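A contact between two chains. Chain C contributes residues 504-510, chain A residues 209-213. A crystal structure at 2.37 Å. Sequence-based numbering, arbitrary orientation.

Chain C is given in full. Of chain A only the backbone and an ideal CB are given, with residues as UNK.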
# COMPACT_ATOMS: atom_id res chain seq x y z
N ASN C 504 1.06 4.35 8.91
CA ASN C 504 0.07 4.55 7.87
C ASN C 504 -0.77 5.78 8.20
O ASN C 504 -0.77 6.28 9.32
CB ASN C 504 -0.85 3.34 7.71
CG ASN C 504 -1.85 3.17 8.85
OD1 ASN C 504 -2.45 4.14 9.29
ND2 ASN C 504 -2.05 1.94 9.31
N ARG C 505 -1.44 6.32 7.18
CA ARG C 505 -2.35 7.43 7.46
C ARG C 505 -3.58 6.95 8.23
O ARG C 505 -4.08 7.66 9.11
CB ARG C 505 -2.75 8.13 6.16
CG ARG C 505 -3.27 7.23 5.06
CD ARG C 505 -3.60 8.06 3.83
NE ARG C 505 -4.59 7.42 2.98
CZ ARG C 505 -5.35 8.06 2.09
NH1 ARG C 505 -5.23 9.37 1.93
NH2 ARG C 505 -6.22 7.39 1.35
N ASN C 506 -4.07 5.74 7.94
CA ASN C 506 -5.31 5.25 8.54
C ASN C 506 -5.19 4.92 10.03
O ASN C 506 -6.22 4.87 10.72
CB ASN C 506 -5.80 4.01 7.78
CG ASN C 506 -6.64 4.37 6.56
OD1 ASN C 506 -6.81 5.55 6.24
ND2 ASN C 506 -7.16 3.36 5.88
N THR C 507 -3.98 4.69 10.54
CA THR C 507 -3.74 4.54 11.97
C THR C 507 -3.67 5.89 12.67
O THR C 507 -4.12 6.02 13.82
CB THR C 507 -2.45 3.74 12.20
OG1 THR C 507 -2.64 2.38 11.78
CG2 THR C 507 -1.98 3.78 13.63
N ALA C 508 -3.14 6.91 11.99
CA ALA C 508 -3.20 8.26 12.53
C ALA C 508 -4.65 8.72 12.67
O ALA C 508 -4.97 9.47 13.60
CB ALA C 508 -2.42 9.22 11.63
N ILE C 509 -5.52 8.27 11.77
CA ILE C 509 -6.94 8.57 11.91
C ILE C 509 -7.54 7.72 13.03
O ILE C 509 -8.28 8.22 13.88
CB ILE C 509 -7.68 8.33 10.58
CG1 ILE C 509 -7.06 9.16 9.46
CG2 ILE C 509 -9.15 8.65 10.72
CD1 ILE C 509 -7.60 8.82 8.09
N ALA C 510 -7.23 6.42 13.03
CA ALA C 510 -7.83 5.50 13.98
C ALA C 510 -7.47 5.84 15.42
O ALA C 510 -8.31 5.74 16.32
CB ALA C 510 -7.43 4.07 13.66
N UNK A 209 -2.75 17.84 3.13
CA UNK A 209 -1.62 17.21 2.47
C UNK A 209 -1.72 15.69 2.51
O UNK A 209 -1.38 15.02 1.53
CB UNK A 209 -0.31 17.67 3.12
N UNK A 210 -2.19 15.12 3.63
CA UNK A 210 -2.08 13.68 3.83
C UNK A 210 -3.40 12.92 3.86
O UNK A 210 -3.38 11.70 3.65
CB UNK A 210 -1.34 13.42 5.14
N UNK A 211 -4.53 13.57 4.11
CA UNK A 211 -5.76 12.82 4.40
C UNK A 211 -6.89 13.04 3.40
O UNK A 211 -8.01 12.59 3.65
CB UNK A 211 -6.26 13.19 5.80
N UNK A 212 -6.64 13.71 2.28
CA UNK A 212 -7.67 13.81 1.25
C UNK A 212 -7.95 12.44 0.65
O UNK A 212 -7.04 11.62 0.47
CB UNK A 212 -7.25 14.79 0.16
N UNK A 213 -9.22 12.19 0.34
CA UNK A 213 -9.62 10.95 -0.31
C UNK A 213 -10.81 11.24 -1.21
O UNK A 213 -11.30 12.37 -1.28
CB UNK A 213 -9.96 9.87 0.72

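Chain C presents the first turns of a helix, from which Arg C505, Ala C508 and Ile C509 point their CA-to-CB bonds toward chain A. Arg C505 extends furthest, its chi2 and chi3 both t, and carries a charged guanidinium to the chain A backbone.

Position 209 has helical backbone angles, and nothing of chain C lies within 5.5 Å of its ideal CB. Chain C sets no requirement here, so most helix-compatible side chains would do. The deposited residue is Arg A209, which takes no part in this contact and hydrogen-bonds elsewhere in the structure.

At position 210 the CB points sideways and again has no neighbor within 5.5 Å. What chain C uses is the carbonyl: NH1 of Arg C505 gives a weak hydrogen bond to O of residue 210, at 3.4 Å. Since any residue supplies that oxygen, the side chain is loosely specified, and polar or medium-sized apolar groups would suit. It is His A210, chi1 m, whose ring leads away from chain C.

Position 211 is the demanding one. Its CB also points sideways, but the ideal CB lies 5.1 Å from CD1 of Ile C509, and beyond it the helix offers the methyl of Ala C508, the flank of Ile C509 and the carbonyl of Arg C505. Leucine could meet the Ile C509 flank; to reach the Ala C508 methyl as well takes a longer apolar group, such as methionine or an aromatic. The residue is Phe A211. With chi1 m its ring comes nearer the helix: CE1 lies 3.5 Å from CG1 of Ile C509, and CZ 4.0 Å from CB of Ala C508. The Ala C508 methyl meets the ring at its edge, as does O of Arg C505, 3.5 Å from Phe A211 CE1. That oxygen also accepts the helical hydrogen bond from N of Ile C509, at 3.1 Å.

At position 212 the psi of 143° departs from helical geometry and the CB points away, so chain C leaves the side chain almost free. The carbonyl again matters: NH1 of Arg C505 donates to O of residue 212 at 3.2 Å. Both accepting oxygens lie at the guanidinium edge, near its plane, where N-H groups are directed. The residue is Arg A212; its guanidinium makes its hydrogen bonds outside the two stretches.

Position 213 is extended, its CB toward chain C and 4.5 Å from NH2 of Arg C505. A small neutral group, or a polar or acidic one, would be reasonable beside that charge. Cys A213, chi1 p, is deposited, and it makes no hydrogen bond to chain C.

Chain A (209-213) RHFRC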
# COMPACT_ATOMS: atom_id res chain seq x y z
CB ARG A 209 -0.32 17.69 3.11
CG ARG A 209 0.92 16.96 2.64
CD ARG A 209 2.05 17.95 2.51
NE ARG A 209 2.42 18.59 3.77
CZ ARG A 209 2.98 19.78 3.85
NH1 ARG A 209 3.24 20.47 2.75
NH2 ARG A 209 3.29 20.30 5.03
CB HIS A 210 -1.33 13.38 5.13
CG HIS A 210 0.08 13.91 5.16
ND1 HIS A 210 1.08 13.39 4.37
CD2 HIS A 210 0.64 14.89 5.90
CE1 HIS A 210 2.21 14.03 4.62
NE2 HIS A 210 1.97 14.95 5.54
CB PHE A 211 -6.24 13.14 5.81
CG PHE A 211 -5.28 12.72 6.88
CD1 PHE A 211 -5.24 11.40 7.31
CD2 PHE A 211 -4.40 13.63 7.43
CE1 PHE A 211 -4.34 11.01 8.29
CE2 PHE A 211 -3.50 13.24 8.41
CZ PHE A 211 -3.47 11.93 8.84
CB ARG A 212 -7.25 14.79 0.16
CG ARG A 212 -7.52 16.24 0.47
CD ARG A 212 -7.13 17.11 -0.70
NE ARG A 212 -7.17 18.53 -0.39
CZ ARG A 212 -7.62 19.46 -1.23
NH1 ARG A 212 -8.07 19.10 -2.43
NH2 ARG A 212 -7.63 20.73 -0.87
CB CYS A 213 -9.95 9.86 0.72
SG CYS A 213 -11.11 10.36 2.00
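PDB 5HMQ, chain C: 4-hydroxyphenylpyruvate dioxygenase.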